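Local coordinates for adhesion and penetration protein autotransporter (Haemophilus influenzae, PDB 3SYJ) that promotes bacterial adherence to and invasion of host cells, self-associates to drive bacterial aggregation, and is probably a serine protease, at residues I501-T506 with K550-L555; A509-T515 with R554-K560. All coordinates share one frame. Residues are numbered along the deposited sequence.

Contact 1 of 2, residues I501-T506 with K550-L555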
loop_
_atom_site.group_PDB
_atom_site.type_symbol
_atom_site.label_atom_id
_atom_site.label_comp_id
_atom_site.label_asym_id
_atom_site.label_seq_id
_atom_site.Cartn_x
_atom_site.Cartn_y
_atom_site.Cartn_z
ATOM N N ILE A 501 -14.958 -27.926 -24.322
ATOM C CA ILE A 501 -15.653 -26.863 -25.022
ATOM C C ILE A 501 -14.758 -25.640 -25.058
ATOM O O ILE A 501 -14.347 -25.137 -24.014
ATOM C CB ILE A 501 -16.994 -26.558 -24.380
ATOM C CG1 ILE A 501 -17.837 -27.840 -24.369
ATOM C CG2 ILE A 501 -17.697 -25.413 -25.117
ATOM C CD1 ILE A 501 -19.301 -27.608 -24.119
ATOM N N VAL A 502 -14.437 -25.186 -26.267
ATOM C CA VAL A 502 -13.471 -24.105 -26.454
ATOM C C VAL A 502 -13.946 -23.084 -27.492
ATOM O O VAL A 502 -14.961 -23.287 -28.161
ATOM C CB VAL A 502 -12.076 -24.647 -26.888
ATOM C CG1 VAL A 502 -11.582 -25.722 -25.910
ATOM C CG2 VAL A 502 -12.120 -25.189 -28.309
ATOM N N ASN A 503 -13.213 -21.981 -27.601
ATOM C CA ASN A 503 -13.439 -20.992 -28.651
ATOM C C ASN A 503 -12.104 -20.566 -29.221
ATOM O O ASN A 503 -11.391 -19.778 -28.607
ATOM C CB ASN A 503 -14.192 -19.769 -28.121
ATOM C CG ASN A 503 -14.377 -18.693 -29.182
ATOM O OD1 ASN A 503 -14.346 -18.981 -30.377
ATOM N ND2 ASN A 503 -14.582 -17.451 -28.747
ATOM N N HIS A 504 -11.759 -21.095 -30.389
ATOM C CA HIS A 504 -10.480 -20.766 -31.003
ATOM C C HIS A 504 -10.521 -19.464 -31.791
ATOM O O HIS A 504 -9.521 -19.064 -32.376
ATOM C CB HIS A 504 -9.997 -21.901 -31.904
ATOM C CG HIS A 504 -9.521 -23.103 -31.150
ATOM N ND1 HIS A 504 -9.479 -24.365 -31.704
ATOM C CD2 HIS A 504 -9.081 -23.235 -29.877
ATOM C CE1 HIS A 504 -9.021 -25.218 -30.807
ATOM N NE2 HIS A 504 -8.775 -24.561 -29.689
ATOM N N ASN A 505 -11.679 -18.814 -31.813
ATOM C CA ASN A 505 -11.813 -17.562 -32.545
ATOM C C ASN A 505 -11.158 -16.416 -31.782
ATOM O O ASN A 505 -11.499 -16.139 -30.629
ATOM C CB ASN A 505 -13.279 -17.261 -32.856
ATOM C CG ASN A 505 -13.441 -16.210 -33.948
ATOM O OD1 ASN A 505 -12.982 -15.071 -33.813
ATOM N ND2 ASN A 505 -14.121 -16.582 -35.025
ATOM N N THR A 506 -10.205 -15.767 -32.439
ATOM C CA THR A 506 -9.402 -14.722 -31.815
ATOM C C THR A 506 -10.172 -13.410 -31.744
ATOM O O THR A 506 -9.791 -12.487 -31.022
ATOM C CB THR A 506 -8.107 -14.478 -32.620
ATOM O OG1 THR A 506 -8.432 -13.897 -33.890
ATOM C CG2 THR A 506 -7.374 -15.783 -32.859
ATOM N N LYS A 550 -2.628 -23.586 -28.962
ATOM C CA LYS A 550 -3.903 -23.290 -29.599
ATOM C C LYS A 550 -4.474 -22.029 -28.975
ATOM O O LYS A 550 -4.148 -21.695 -27.837
ATOM C CB LYS A 550 -4.872 -24.464 -29.455
ATOM C CG LYS A 550 -4.417 -25.698 -30.218
ATOM C CD LYS A 550 -5.496 -26.770 -30.299
ATOM C CE LYS A 550 -5.036 -27.924 -31.187
ATOM N NZ LYS A 550 -6.107 -28.926 -31.449
ATOM N N HIS A 551 -5.314 -21.324 -29.722
ATOM C CA HIS A 551 -5.851 -20.057 -29.244
ATOM C C HIS A 551 -6.977 -20.221 -28.210
ATOM O O HIS A 551 -7.995 -20.869 -28.465
ATOM C CB HIS A 551 -6.287 -19.172 -30.423
ATOM C CG HIS A 551 -6.654 -17.774 -30.021
ATOM N ND1 HIS A 551 -5.794 -16.949 -29.325
ATOM C CD2 HIS A 551 -7.790 -17.056 -30.209
ATOM C CE1 HIS A 551 -6.384 -15.786 -29.103
ATOM N NE2 HIS A 551 -7.593 -15.823 -29.634
ATOM N N ASN A 552 -6.787 -19.631 -27.038
ATOM C CA ASN A 552 -7.832 -19.619 -26.025
ATOM C C ASN A 552 -8.686 -18.353 -26.154
ATOM O O ASN A 552 -8.479 -17.376 -25.437
ATOM C CB ASN A 552 -7.225 -19.743 -24.622
ATOM C CG ASN A 552 -8.262 -20.071 -23.558
ATOM O OD1 ASN A 552 -9.317 -20.627 -23.855
ATOM N ND2 ASN A 552 -7.961 -19.725 -22.308
ATOM N N GLY A 553 -9.641 -18.378 -27.082
ATOM C CA GLY A 553 -10.497 -17.232 -27.339
ATOM C C GLY A 553 -11.501 -16.982 -26.231
ATOM O O GLY A 553 -11.746 -17.861 -25.402
ATOM N N ARG A 554 -12.076 -15.782 -26.209
ATOM C CA ARG A 554 -13.007 -15.414 -25.147
ATOM C C ARG A 554 -14.148 -16.418 -25.094
ATOM O O ARG A 554 -14.780 -16.700 -26.108
ATOM C CB ARG A 554 -13.591 -14.007 -25.354
ATOM C CG ARG A 554 -12.601 -12.901 -25.694
ATOM C CD ARG A 554 -12.069 -12.177 -24.461
ATOM N NE ARG A 554 -13.070 -12.036 -23.408
ATOM C CZ ARG A 554 -12.764 -11.793 -22.137
ATOM N NH1 ARG A 554 -11.492 -11.665 -21.782
ATOM N NH2 ARG A 554 -13.719 -11.685 -21.221
ATOM N N LEU A 555 -14.408 -16.945 -23.904
ATOM C CA LEU A 555 -15.513 -17.872 -23.706
ATOM C C LEU A 555 -16.152 -17.640 -22.334
ATOM O O LEU A 555 -15.465 -17.620 -21.317
ATOM C CB LEU A 555 -15.020 -19.315 -23.858
ATOM C CG LEU A 555 -15.989 -20.472 -23.595
ATOM C CD1 LEU A 555 -17.151 -20.424 -24.560
ATOM C CD2 LEU A 555 -15.256 -21.798 -23.713
HETATM O O HOH W 1 -11.545 -20.967 -25.525
HETATM O O HOH W 2 -12.004 -14.250 -28.585
HETATM O O HOH W 3 -9.421 -14.121 -28.174
#

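Contact 2 of 2, residues A509-T515 with R554-K560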
loop_
_atom_site.group_PDB
_atom_site.type_symbol
_atom_site.label_atom_id
_atom_site.label_comp_id
_atom_site.label_asym_id
_atom_site.label_seq_id
_atom_site.Cartn_x
_atom_site.Cartn_y
_atom_site.Cartn_z
ATOM N N ALA A 509 -16.153 -13.400 -29.274
ATOM C CA ALA A 509 -16.399 -14.161 -28.056
ATOM C C ALA A 509 -17.467 -15.231 -28.290
ATOM O O ALA A 509 -18.117 -15.255 -29.335
ATOM C CB ALA A 509 -16.813 -13.242 -26.925
ATOM N N ALA A 510 -17.630 -16.125 -27.320
ATOM C CA ALA A 510 -18.642 -17.174 -27.399
ATOM C C ALA A 510 -19.266 -17.406 -26.027
ATOM O O ALA A 510 -18.629 -17.170 -25.002
ATOM C CB ALA A 510 -18.035 -18.464 -27.946
ATOM N N ASN A 511 -20.519 -17.841 -26.003
ATOM C CA ASN A 511 -21.165 -18.168 -24.739
ATOM C C ASN A 511 -21.759 -19.570 -24.750
ATOM O O ASN A 511 -22.346 -19.985 -25.741
ATOM C CB ASN A 511 -22.263 -17.159 -24.415
ATOM C CG ASN A 511 -21.760 -15.728 -24.414
ATOM O OD1 ASN A 511 -20.726 -15.416 -23.821
ATOM N ND2 ASN A 511 -22.493 -14.850 -25.085
ATOM N N VAL A 512 -21.588 -20.298 -23.650
ATOM C CA VAL A 512 -22.330 -21.530 -23.438
ATOM C C VAL A 512 -23.261 -21.330 -22.254
ATOM O O VAL A 512 -22.825 -20.981 -21.157
ATOM C CB VAL A 512 -21.410 -22.738 -23.141
ATOM C CG1 VAL A 512 -22.219 -24.032 -23.120
ATOM C CG2 VAL A 512 -20.303 -22.839 -24.161
ATOM N N THR A 513 -24.548 -21.543 -22.479
ATOM C CA THR A 513 -25.517 -21.481 -21.397
ATOM C C THR A 513 -25.998 -22.894 -21.068
ATOM O O THR A 513 -26.284 -23.684 -21.961
ATOM C CB THR A 513 -26.701 -20.558 -21.768
ATOM O OG1 THR A 513 -26.194 -19.260 -22.116
ATOM C CG2 THR A 513 -27.691 -20.422 -20.611
ATOM N N ILE A 514 -26.047 -23.214 -19.780
ATOM C CA ILE A 514 -26.590 -24.482 -19.315
ATOM C C ILE A 514 -27.819 -24.201 -18.459
ATOM O O ILE A 514 -27.740 -23.456 -17.479
ATOM C CB ILE A 514 -25.548 -25.281 -18.515
ATOM C CG1 ILE A 514 -24.368 -25.653 -19.422
ATOM C CG2 ILE A 514 -26.170 -26.537 -17.926
ATOM C CD1 ILE A 514 -23.167 -26.182 -18.680
ATOM N N THR A 515 -28.959 -24.771 -18.846
ATOM C CA THR A 515 -30.230 -24.486 -18.170
ATOM C C THR A 515 -30.748 -25.633 -17.292
ATOM O O THR A 515 -31.700 -25.460 -16.533
ATOM C CB THR A 515 -31.329 -24.110 -19.183
ATOM O OG1 THR A 515 -31.527 -25.195 -20.102
ATOM C CG2 THR A 515 -30.924 -22.860 -19.958
ATOM N N ARG A 554 -12.076 -15.782 -26.209
ATOM C CA ARG A 554 -13.007 -15.414 -25.147
ATOM C C ARG A 554 -14.148 -16.418 -25.094
ATOM O O ARG A 554 -14.780 -16.700 -26.108
ATOM C CB ARG A 554 -13.591 -14.007 -25.354
ATOM C CG ARG A 554 -12.601 -12.901 -25.694
ATOM C CD ARG A 554 -12.069 -12.177 -24.461
ATOM N NE ARG A 554 -13.070 -12.036 -23.408
ATOM C CZ ARG A 554 -12.764 -11.793 -22.137
ATOM N NH1 ARG A 554 -11.492 -11.665 -21.782
ATOM N NH2 ARG A 554 -13.719 -11.685 -21.221
ATOM N N LEU A 555 -14.408 -16.945 -23.904
ATOM C CA LEU A 555 -15.513 -17.872 -23.706
ATOM C C LEU A 555 -16.152 -17.640 -22.334
ATOM O O LEU A 555 -15.465 -17.620 -21.317
ATOM C CB LEU A 555 -15.020 -19.315 -23.858
ATOM C CG LEU A 555 -15.989 -20.472 -23.595
ATOM C CD1 LEU A 555 -17.151 -20.424 -24.560
ATOM C CD2 LEU A 555 -15.256 -21.798 -23.713
ATOM N N ASN A 556 -17.466 -17.431 -22.325
ATOM C CA ASN A 556 -18.223 -17.270 -21.084
ATOM C C ASN A 556 -19.148 -18.447 -20.842
ATOM O O ASN A 556 -19.657 -19.054 -21.787
ATOM C CB ASN A 556 -19.055 -15.995 -21.124
ATOM C CG ASN A 556 -18.224 -14.792 -21.418
ATOM O OD1 ASN A 556 -17.385 -14.403 -20.612
ATOM N ND2 ASN A 556 -18.426 -14.200 -22.588
ATOM N N LEU A 557 -19.367 -18.750 -19.567
ATOM C CA LEU A 557 -20.238 -19.841 -19.165
ATOM C C LEU A 557 -21.353 -19.329 -18.254
ATOM O O LEU A 557 -21.089 -18.667 -17.249
ATOM C CB LEU A 557 -19.426 -20.912 -18.442
ATOM C CG LEU A 557 -20.233 -22.027 -17.790
ATOM C CD1 LEU A 557 -20.888 -22.899 -18.859
ATOM C CD2 LEU A 557 -19.340 -22.838 -16.869
ATOM N N ILE A 558 -22.597 -19.636 -18.607
ATOM C CA ILE A 558 -23.734 -19.206 -17.807
ATOM C C ILE A 558 -24.544 -20.405 -17.330
ATOM O O ILE A 558 -25.017 -21.200 -18.143
ATOM C CB ILE A 558 -24.687 -18.291 -18.602
ATOM C CG1 ILE A 558 -23.970 -17.036 -19.097
ATOM C CG2 ILE A 558 -25.868 -17.888 -17.744
ATOM C CD1 ILE A 558 -23.215 -17.222 -20.380
ATOM N N TYR A 559 -24.694 -20.538 -16.013
ATOM C CA TYR A 559 -25.591 -21.534 -15.449
ATOM C C TYR A 559 -26.886 -20.851 -15.012
ATOM O O TYR A 559 -26.890 -20.019 -14.107
ATOM C CB TYR A 559 -24.934 -22.268 -14.275
ATOM C CG TYR A 559 -25.834 -23.293 -13.622
ATOM C CD1 TYR A 559 -26.503 -24.236 -14.384
ATOM C CD2 TYR A 559 -26.011 -23.319 -12.245
ATOM C CE1 TYR A 559 -27.330 -25.176 -13.801
ATOM C CE2 TYR A 559 -26.836 -24.259 -11.646
ATOM C CZ TYR A 559 -27.495 -25.187 -12.434
ATOM O OH TYR A 559 -28.323 -26.128 -11.857
ATOM N N LYS A 560 -27.983 -21.209 -15.667
ATOM C CA LYS A 560 -29.254 -20.531 -15.455
ATOM C C LYS A 560 -30.407 -21.528 -15.446
ATOM O O LYS A 560 -31.160 -21.630 -16.420
ATOM C CB LYS A 560 -29.468 -19.471 -16.550
ATOM C CG LYS A 560 -30.828 -18.772 -16.494
ATOM C CD LYS A 560 -30.828 -17.423 -17.214
ATOM C CE LYS A 560 -30.620 -17.565 -18.718
ATOM N NZ LYS A 560 -30.549 -16.234 -19.415
#

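Contact 1 of 2, residues I501-T506 with K550-L555
At this bend of the beta-solenoid, where residues 501-506 meet 550-555, side chains and water supplement the backbone bonding. His551, Asn503 and His504 lose the most surface here. Asn503 works with nearly every polar atom it has. Its ND2 donates to Arg554 O at 2.8 Å, almost in line, while its OD1 accepts from Asn505 N at 3.0 Å, closing an Asx turn that bends the chain as it leaves strand 499-502. Asn503 O receives a weak hydrogen bond from Gly553 N (2.7 Å), and a water accepts from Asn503 N at 2.8 Å. Glycine suits position 553, since a beta carbon there would collide with the carbonyl oxygens of Asn503 and Asn505. The His504 ring presents its edge to the backbone of the other segment, CD2 lying 3.0 Å from His551 O, and Glu545 accepts from its NE2. His551, in turn, lies with its ring edge near His504 O and Asn505 C, and its NE2 is 2.9 Å from a water that also reaches Thr506 O weakly. A further water joins Asn505 O to Arg554 N, 2.8 Å from each. Pro916 of the second subunit packs on His551 and Thr506, so this corner also borders the subunit interface. Such stacking of successive turns, one coil's bend upon the next, is characteristic of the right-handed parallel beta-helix of autotransporter passenger domains.

Contact 2 of 2, residues A509-T515 with R554-K560
Parallel strands in register satisfy one another's backbone by a simple alternation, and 510-514 beside 555-559 follows it closely. Asn556 is bonded through both backbone groups: its N donates to Ala510 O (2.9 Å), and its O accepts from Val512 N (3.0 Å). Ile558 repeats the pattern one step on, its N reaching Val512 O at 2.9 Å and its O taking Ile514 N at 2.8 Å. Lys560 N then donates to Ile514 O at 2.9 Å. At the other end the pairing loosens, for Ala510 N makes only a weak bond to Arg554 O (3.1 Å), an oxygen that also accepts from Asn503. Between the bonded groups, CA-H...O contacts such as Thr513 CA to Ile558 O (3.3 Å) bring further hydrogens to the same carbonyls. Matching side chains extend the pairing: Asn556 ND2 donates to Asn511 OD1 at 2.9 Å, while Asn556 OD1 accepts from Asp579 N. On the buried face, Val512 CG2 meets Leu555 CD1 and Ile514 CD1 meets Leu557 CD1, each at 4.0 Å. Toward the preceding coil, Asn511 N bonds Ser486 OG, and backbone bonds join Asn511 and Thr513 to Leu487 and Thr513 to Phe489. Strand 510-514 is thus sandwiched in the sheet between 487-489 and 555-559; the latter pairs onward with 579-582, and Phe543 and Leu568 from other strands pack against its buried face.

The principle common to both sites is that consecutive coils are joined here along strands and round a bend. Contact 1 and contact 2 share Arg554 and Leu555, and their segments alternate along the chain, so the same two coils meet first at a corner and then edge to edge. Contact 2 relies on regular backbone bonding over one apolar and one more polar face. In contact 1 the paths run roughly crosswise, and one weak backbone hydrogen bond is supplemented by an asparagine side chain, packed histidine rings and bridging waters. Both are partly buried, but contact 1 also touches the second subunit, whereas contact 2 does not. Ile501 packing on Val512 ties their interiors together.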